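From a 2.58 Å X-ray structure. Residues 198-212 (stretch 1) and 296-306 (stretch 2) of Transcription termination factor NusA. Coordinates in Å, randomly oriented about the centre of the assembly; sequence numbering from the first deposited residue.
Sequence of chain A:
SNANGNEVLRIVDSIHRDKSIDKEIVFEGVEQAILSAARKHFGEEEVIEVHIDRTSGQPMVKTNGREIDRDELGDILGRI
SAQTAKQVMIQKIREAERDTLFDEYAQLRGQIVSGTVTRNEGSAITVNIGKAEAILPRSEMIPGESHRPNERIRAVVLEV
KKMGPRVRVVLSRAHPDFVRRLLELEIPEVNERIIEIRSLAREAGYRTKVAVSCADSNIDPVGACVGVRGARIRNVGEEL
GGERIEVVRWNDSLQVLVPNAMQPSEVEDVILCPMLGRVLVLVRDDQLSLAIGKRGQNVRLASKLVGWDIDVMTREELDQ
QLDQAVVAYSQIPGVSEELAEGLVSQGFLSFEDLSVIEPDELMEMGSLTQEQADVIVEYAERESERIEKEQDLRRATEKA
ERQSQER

Stretch 1 198-212: RSLAREAGYRTKVAV
Stretch 2, residues 296-306: GQNVRLASKLV

Stretch 1 is a β-hairpin. Strand 198-203 turns through Ala204, Gly205 and Tyr206 into strand 207-212. Ala201 N donates to Lys209 O, 3.1 Å, and Lys209 N to Ala201 O, 2.9 Å. Gly205 has phi/psi 85/0, where a CB would jam against the preceding carbonyl. Stretch 2 is helix 297-306, N-capped by Gly296. The helix lies over one face of the hairpin. Its axis runs at 149° to the first strand, 6.8 Å away, and at 36° to the second, 8.7 Å away. The contact buries 765 Å².

Ser199 (chi1 t) points toward the helix and donates a hydrogen bond from OG to Leu305 O, 2.7 Å. Leu200 points away, in the usual strand alternation. Ala201 sits closest in register to Leu305, CA to CA 5.2 Å. Its small side chain admits the helix backbone: CB lies 3.2 Å from Leu301 O and 4.1 Å from Leu305 CB. Arg202 points away, extended (ttt).

Glu203 (mt) binds two helix side chains. OE2 forms a salt bridge with Arg300 NH1, 2.7 Å; Arg300 is ttm. OE1 accepts a weak hydrogen bond from Gln297 NE2, 3.3 Å. Tyr206 (chi1 m) brings CB to 3.5 Å from Gln297 NE2, but its end leads away.

Arg207 (ttm) donates a hydrogen bond from NE to Gln297 OE1, 2.9 Å, with the oxygen near the guanidinium plane. The Gln297 amide (tt, chi3 51°) thus links Glu203 and Arg207. Thr208 points away. Lys209 (mttm) crosses obliquely toward the N-terminal half of the helix: CD packs 3.7 Å from Leu301 CB, and NZ gives a weak hydrogen bond to Asn298 OD1, 3.2 Å. Leu301 is mt.

Val210 points away. Ala211 returns toward the helix, its CB 4.0 Å from Leu305 CD1. Leu305 (tp) starts sideways, but its end comes nearer and lies over the face of the hairpin: CD1 lies 3.4 Å from both Ser199 OG and Lys209 O.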

ATOM      1  N   ARG A 198      14.783   5.161  -5.546  1.00 40.08           N
ATOM      2  CA  ARG A 198      14.666   3.790  -6.028  1.00 43.74           C
ATOM      3  C   ARG A 198      13.803   2.899  -5.139  1.00 49.98           C
ATOM      4  O   ARG A 198      12.979   2.128  -5.632  1.00 54.97           O
ATOM      5  CB  ARG A 198      16.058   3.177  -6.180  1.00 44.33           C
ATOM      6  CG  ARG A 198      16.975   3.983  -7.083  1.00 44.40           C
ATOM      7  CD  ARG A 198      16.412   4.080  -8.490  1.00 44.58           C
ATOM      8  NE  ARG A 198      16.354   2.774  -9.138  1.00 45.00           N
ATOM      9  CZ  ARG A 198      17.378   2.210  -9.770  1.00 47.79           C
ATOM     10  NH1 ARG A 198      18.544   2.839  -9.839  1.00 45.07           N
ATOM     11  NH2 ARG A 198      17.238   1.016 -10.330  1.00 48.77           N
ATOM     12  N   SER A 199      13.989   3.010  -3.827  1.00 47.06           N
ATOM     13  CA  SER A 199      13.310   2.124  -2.888  1.00 45.20           C
ATOM     14  C   SER A 199      12.983   2.828  -1.578  1.00 47.43           C
ATOM     15  O   SER A 199      13.709   3.722  -1.141  1.00 45.62           O
ATOM     16  CB  SER A 199      14.165   0.885  -2.615  1.00 45.37           C
ATOM     17  OG  SER A 199      13.504  -0.013  -1.741  1.00 44.97           O
ATOM     18  N   LEU A 200      11.888   2.412  -0.947  1.00 51.61           N
ATOM     19  CA  LEU A 200      11.434   3.045   0.283  1.00 49.31           C
ATOM     20  C   LEU A 200      10.871   2.024   1.268  1.00 49.19           C
ATOM     21  O   LEU A 200      10.123   1.123   0.886  1.00 58.09           O
ATOM     22  CB  LEU A 200      10.378   4.104  -0.027  1.00 53.51           C
ATOM     23  CG  LEU A 200      10.421   5.364   0.833  1.00 58.39           C
ATOM     24  CD1 LEU A 200      11.546   6.253   0.364  1.00 64.76           C
ATOM     25  CD2 LEU A 200       9.106   6.102   0.768  1.00 63.65           C
ATOM     26  N   ALA A 201      11.239   2.174   2.537  1.00 40.96           N
ATOM     27  CA  ALA A 201      10.742   1.307   3.599  1.00 38.43           C
ATOM     28  C   ALA A 201      10.332   2.150   4.801  1.00 39.48           C
ATOM     29  O   ALA A 201      11.152   2.875   5.362  1.00 49.36           O
ATOM     30  CB  ALA A 201      11.795   0.293   3.993  1.00 40.18           C
ATOM     31  N   ARG A 202       9.068   2.054   5.203  1.00 37.10           N
ATOM     32  CA  ARG A 202       8.547   2.954   6.225  1.00 38.24           C
ATOM     33  C   ARG A 202       7.825   2.272   7.384  1.00 42.53           C
ATOM     34  O   ARG A 202       7.033   1.349   7.190  1.00 45.73           O
ATOM     35  CB  ARG A 202       7.596   3.968   5.583  1.00 34.78           C
ATOM     36  CG  ARG A 202       7.037   4.979   6.569  1.00 34.54           C
ATOM     37  CD  ARG A 202       6.067   5.947   5.921  1.00 36.49           C
ATOM     38  NE  ARG A 202       5.795   7.080   6.800  1.00 36.21           N
ATOM     39  CZ  ARG A 202       4.809   7.952   6.618  1.00 40.19           C
ATOM     40  NH1 ARG A 202       3.988   7.825   5.584  1.00 42.31           N
ATOM     41  NH2 ARG A 202       4.643   8.950   7.476  1.00 38.66           N
ATOM     42  N   GLU A 203       8.123   2.736   8.596  1.00 44.41           N
ATOM     43  CA  GLU A 203       7.252   2.521   9.743  1.00 45.04           C
ATOM     44  C   GLU A 203       6.718   3.883  10.172  1.00 42.22           C
ATOM     45  O   GLU A 203       7.457   4.700  10.722  1.00 40.70           O
ATOM     46  CB  GLU A 203       7.993   1.833  10.888  1.00 54.29           C
ATOM     47  CG  GLU A 203       8.310   0.372  10.621  1.00 67.65           C
ATOM     48  CD  GLU A 203       8.799  -0.353  11.857  1.00 79.46           C
ATOM     49  OE1 GLU A 203       8.710   0.223  12.963  1.00 82.00           O
ATOM     50  OE2 GLU A 203       9.273  -1.500  11.723  1.00 83.51           O
ATOM     51  N   ALA A 204       5.432   4.111   9.922  1.00 39.51           N
ATOM     52  CA  ALA A 204       4.839   5.443  10.020  1.00 40.27           C
ATOM     53  C   ALA A 204       4.966   6.065  11.406  1.00 47.08           C
ATOM     54  O   ALA A 204       4.582   5.466  12.410  1.00 48.15           O
ATOM     55  CB  ALA A 204       3.377   5.390   9.609  1.00 40.98           C
ATOM     56  N   GLY A 205       5.505   7.280  11.444  1.00 50.89           N
ATOM     57  CA  GLY A 205       5.659   8.016  12.683  1.00 46.91           C
ATOM     58  C   GLY A 205       6.930   7.671  13.432  1.00 42.92           C
ATOM     59  O   GLY A 205       7.195   8.224  14.500  1.00 43.28           O
ATOM     60  N   TYR A 206       7.722   6.761  12.875  1.00 42.17           N
ATOM     61  CA  TYR A 206       8.929   6.304  13.553  1.00 43.44           C
ATOM     62  C   TYR A 206      10.185   6.408  12.687  1.00 41.03           C
ATOM     63  O   TYR A 206      11.050   7.242  12.949  1.00 42.23           O
ATOM     64  CB  TYR A 206       8.739   4.866  14.035  1.00 45.99           C
ATOM     65  CG  TYR A 206       7.703   4.735  15.128  1.00 52.31           C
ATOM     66  CD1 TYR A 206       6.381   4.428  14.829  1.00 51.29           C
ATOM     67  CD2 TYR A 206       8.046   4.929  16.459  1.00 44.12           C
ATOM     68  CE1 TYR A 206       5.430   4.313  15.828  1.00 49.92           C
ATOM     69  CE2 TYR A 206       7.103   4.814  17.464  1.00 49.15           C
ATOM     70  CZ  TYR A 206       5.798   4.508  17.144  1.00 52.44           C
ATOM     71  OH  TYR A 206       4.863   4.395  18.145  1.00 61.44           O
ATOM     72  N   ARG A 207      10.290   5.568  11.661  1.00 41.28           N
ATOM     73  CA  ARG A 207      11.503   5.543  10.849  1.00 45.11           C
ATOM     74  C   ARG A 207      11.251   5.172   9.390  1.00 45.62           C
ATOM     75  O   ARG A 207      10.416   4.319   9.090  1.00 46.07           O
ATOM     76  CB  ARG A 207      12.516   4.573  11.461  1.00 50.06           C
ATOM     77  CG  ARG A 207      13.913   4.671  10.869  1.00 51.29           C
ATOM     78  CD  ARG A 207      14.912   3.874  11.689  1.00 55.20           C
ATOM     79  NE  ARG A 207      14.973   4.336  13.072  1.00 56.89           N
ATOM     80  CZ  ARG A 207      15.746   5.332  13.496  1.00 61.38           C
ATOM     81  NH1 ARG A 207      16.529   5.976  12.643  1.00 60.10           N
ATOM     82  NH2 ARG A 207      15.736   5.684  14.775  1.00 65.48           N
ATOM     83  N   THR A 208      11.992   5.815   8.490  1.00 46.17           N
ATOM     84  CA  THR A 208      11.905   5.531   7.060  1.00 41.95           C
ATOM     85  C   THR A 208      13.289   5.459   6.416  1.00 41.82           C
ATOM     86  O   THR A 208      14.079   6.397   6.523  1.00 44.05           O
ATOM     87  CB  THR A 208      11.073   6.596   6.321  1.00 43.47           C
ATOM     88  OG1 THR A 208       9.760   6.663   6.888  1.00 49.18           O
ATOM     89  CG2 THR A 208      10.962   6.256   4.843  1.00 45.50           C
ATOM     90  N   LYS A 209      13.576   4.346   5.748  1.00 41.96           N
ATOM     91  CA  LYS A 209      14.825   4.198   5.006  1.00 40.69           C
ATOM     92  C   LYS A 209      14.621   4.525   3.528  1.00 45.35           C
ATOM     93  O   LYS A 209      13.735   3.969   2.878  1.00 48.36           O
ATOM     94  CB  LYS A 209      15.386   2.781   5.158  1.00 37.04           C
ATOM     95  CG  LYS A 209      16.008   2.490   6.516  1.00 33.85           C
ATOM     96  CD  LYS A 209      16.578   1.078   6.566  1.00 38.10           C
ATOM     97  CE  LYS A 209      17.231   0.782   7.908  1.00 39.14           C
ATOM     98  NZ  LYS A 209      18.383   1.686   8.182  1.00 40.67           N
ATOM     99  N   VAL A 210      15.448   5.425   3.003  1.00 42.82           N
ATOM    100  CA  VAL A 210      15.331   5.872   1.618  1.00 38.01           C
ATOM    101  C   VAL A 210      16.577   5.543   0.803  1.00 38.22           C
ATOM    102  O   VAL A 210      17.679   5.977   1.135  1.00 43.64           O
ATOM    103  CB  VAL A 210      15.088   7.392   1.534  1.00 39.24           C
ATOM    104  CG1 VAL A 210      14.789   7.803   0.097  1.00 37.49           C
ATOM    105  CG2 VAL A 210      13.960   7.808   2.466  1.00 39.27           C
ATOM    106  N   ALA A 211      16.396   4.780  -0.271  1.00 39.68           N
ATOM    107  CA  ALA A 211      17.499   4.451  -1.168  1.00 39.70           C
ATOM    108  C   ALA A 211      17.408   5.278  -2.447  1.00 40.58           C
ATOM    109  O   ALA A 211      16.421   5.200  -3.177  1.00 37.89           O
ATOM    110  CB  ALA A 211      17.499   2.967  -1.490  1.00 39.52           C
ATOM    111  N   VAL A 212      18.447   6.065  -2.714  1.00 40.89           N
ATOM    112  CA  VAL A 212      18.450   6.975  -3.855  1.00 38.89           C
ATOM    113  C   VAL A 212      19.610   6.698  -4.811  1.00 43.16           C
ATOM    114  O   VAL A 212      20.595   6.058  -4.443  1.00 45.42           O
ATOM    115  CB  VAL A 212      18.526   8.445  -3.398  1.00 38.85           C
ATOM    116  CG1 VAL A 212      17.304   8.808  -2.567  1.00 34.78           C
ATOM    117  CG2 VAL A 212      19.805   8.692  -2.609  1.00 37.13           C
ATOM    118  N   GLY A 296      13.708  -4.457  16.691  1.00 78.01           N
ATOM    119  CA  GLY A 296      14.057  -5.154  15.469  1.00 70.50           C
ATOM    120  C   GLY A 296      13.739  -4.306  14.253  1.00 63.88           C
ATOM    121  O   GLY A 296      13.683  -4.803  13.128  1.00 59.59           O
ATOM    122  N   GLN A 297      13.532  -3.015  14.496  1.00 62.69           N
ATOM    123  CA  GLN A 297      13.136  -2.065  13.460  1.00 60.85           C
ATOM    124  C   GLN A 297      14.137  -1.967  12.310  1.00 56.24           C
ATOM    125  O   GLN A 297      13.745  -1.918  11.144  1.00 52.41           O
ATOM    126  CB  GLN A 297      12.934  -0.681  14.080  1.00 61.23           C
ATOM    127  CG  GLN A 297      12.314   0.341  13.142  1.00 62.19           C
ATOM    128  CD  GLN A 297      12.303   1.736  13.734  1.00 62.96           C
ATOM    129  OE1 GLN A 297      13.325   2.229  14.211  1.00 63.60           O
ATOM    130  NE2 GLN A 297      11.139   2.377  13.715  1.00 62.26           N
ATOM    131  N   ASN A 298      15.424  -1.931  12.645  1.00 54.48           N
ATOM    132  CA  ASN A 298      16.485  -1.747  11.657  1.00 52.18           C
ATOM    133  C   ASN A 298      16.469  -2.787  10.538  1.00 52.01           C
ATOM    134  O   ASN A 298      16.273  -2.445   9.372  1.00 51.73           O
ATOM    135  CB  ASN A 298      17.852  -1.756  12.343  1.00 48.38           C
ATOM    136  CG  ASN A 298      18.967  -1.293  11.423  1.00 48.77           C
ATOM    137  OD1 ASN A 298      18.816  -0.318  10.686  1.00 47.95           O
ATOM    138  ND2 ASN A 298      20.093  -1.995  11.457  1.00 50.60           N
ATOM    139  N   VAL A 299      16.691  -4.048  10.898  1.00 53.03           N
ATOM    140  CA  VAL A 299      16.699  -5.144   9.930  1.00 57.33           C
ATOM    141  C   VAL A 299      15.373  -5.234   9.178  1.00 56.08           C
ATOM    142  O   VAL A 299      15.347  -5.456   7.965  1.00 55.64           O
ATOM    143  CB  VAL A 299      16.981  -6.498  10.615  1.00 62.87           C
ATOM    144  CG1 VAL A 299      16.832  -7.643   9.627  1.00 63.99           C
ATOM    145  CG2 VAL A 299      18.367  -6.504  11.223  1.00 72.22           C
ATOM    146  N   ARG A 300      14.279  -5.050   9.912  1.00 52.49           N
ATOM    147  CA  ARG A 300      12.934  -5.091   9.350  1.00 55.05           C
ATOM    148  C   ARG A 300      12.783  -4.104   8.196  1.00 54.45           C
ATOM    149  O   ARG A 300      12.262  -4.449   7.136  1.00 56.13           O
ATOM    150  CB  ARG A 300      11.902  -4.790  10.439  1.00 61.26           C
ATOM    151  CG  ARG A 300      10.471  -5.153  10.087  1.00 68.46           C
ATOM    152  CD  ARG A 300       9.528  -4.675  11.177  1.00 77.13           C
ATOM    153  NE  ARG A 300      10.100  -4.882  12.504  1.00 86.42           N
ATOM    154  CZ  ARG A 300       9.691  -4.253  13.601  1.00 94.43           C
ATOM    155  NH1 ARG A 300       8.705  -3.370  13.533  1.00 97.24           N
ATOM    156  NH2 ARG A 300      10.270  -4.503  14.767  1.00 98.46           N
ATOM    157  N   LEU A 301      13.246  -2.876   8.411  1.00 52.67           N
ATOM    158  CA  LEU A 301      13.202  -1.849   7.378  1.00 52.56           C
ATOM    159  C   LEU A 301      14.202  -2.145   6.264  1.00 43.38           C
ATOM    160  O   LEU A 301      13.928  -1.900   5.090  1.00 48.89           O
ATOM    161  CB  LEU A 301      13.478  -0.469   7.978  1.00 52.09           C
ATOM    162  CG  LEU A 301      12.380   0.106   8.874  1.00 50.77           C
ATOM    163  CD1 LEU A 301      12.813   1.436   9.472  1.00 43.91           C
ATOM    164  CD2 LEU A 301      11.084   0.263   8.093  1.00 49.94           C
ATOM    165  N   ALA A 302      15.360  -2.675   6.641  1.00 44.06           N
ATOM    166  CA  ALA A 302      16.395  -3.023   5.675  1.00 44.31           C
ATOM    167  C   ALA A 302      15.924  -4.143   4.753  1.00 58.87           C
ATOM    168  O   ALA A 302      16.341  -4.227   3.599  1.00 61.50           O
ATOM    169  CB  ALA A 302      17.673  -3.424   6.387  1.00 45.32           C
ATOM    170  N   SER A 303      15.050  -4.998   5.274  1.00 56.39           N
ATOM    171  CA  SER A 303      14.492  -6.096   4.493  1.00 52.94           C
ATOM    172  C   SER A 303      13.521  -5.579   3.436  1.00 49.16           C
ATOM    173  O   SER A 303      13.583  -5.989   2.276  1.00 50.13           O
ATOM    174  CB  SER A 303      13.793  -7.102   5.407  1.00 53.82           C
ATOM    175  OG  SER A 303      14.714  -7.703   6.300  1.00 58.23           O
ATOM    176  N   LYS A 304      12.626  -4.682   3.842  1.00 47.99           N
ATOM    177  CA  LYS A 304      11.687  -4.058   2.916  1.00 51.76           C
ATOM    178  C   LYS A 304      12.416  -3.292   1.818  1.00 54.28           C
ATOM    179  O   LYS A 304      12.044  -3.358   0.647  1.00 57.52           O
ATOM    180  CB  LYS A 304      10.743  -3.105   3.652  1.00 55.49           C
ATOM    181  CG  LYS A 304       9.602  -3.763   4.403  1.00 61.45           C
ATOM    182  CD  LYS A 304       8.435  -2.792   4.540  1.00 66.21           C
ATOM    183  CE  LYS A 304       7.458  -3.223   5.618  1.00 72.10           C
ATOM    184  NZ  LYS A 304       8.011  -2.999   6.983  1.00 77.87           N
ATOM    185  N   LEU A 305      13.456  -2.562   2.212  1.00 51.51           N
ATOM    186  CA  LEU A 305      14.213  -1.725   1.287  1.00 48.71           C
ATOM    187  C   LEU A 305      14.927  -2.559   0.229  1.00 48.88           C
ATOM    188  O   LEU A 305      14.892  -2.237  -0.959  1.00 52.80           O
ATOM    189  CB  LEU A 305      15.228  -0.874   2.053  1.00 44.27           C
ATOM    190  CG  LEU A 305      15.868   0.281   1.285  1.00 42.46           C
ATOM    191  CD1 LEU A 305      14.841   1.365   1.012  1.00 44.53           C
ATOM    192  CD2 LEU A 305      17.054   0.840   2.052  1.00 44.78           C
ATOM    193  N   VAL A 306      15.572  -3.633   0.669  1.00 46.57           N
ATOM    194  CA  VAL A 306      16.309  -4.512  -0.230  1.00 51.09           C
ATOM    195  C   VAL A 306      15.360  -5.403  -1.030  1.00 55.87           C
ATOM    196  O   VAL A 306      15.529  -5.583  -2.238  1.00 57.14           O
ATOM    197  CB  VAL A 306      17.313  -5.389   0.548  1.00 55.94           C
ATOM    198  CG1 VAL A 306      17.882  -6.481  -0.344  1.00 59.69           C
ATOM    199  CG2 VAL A 306      18.429  -4.528   1.122  1.00 59.35           C
TER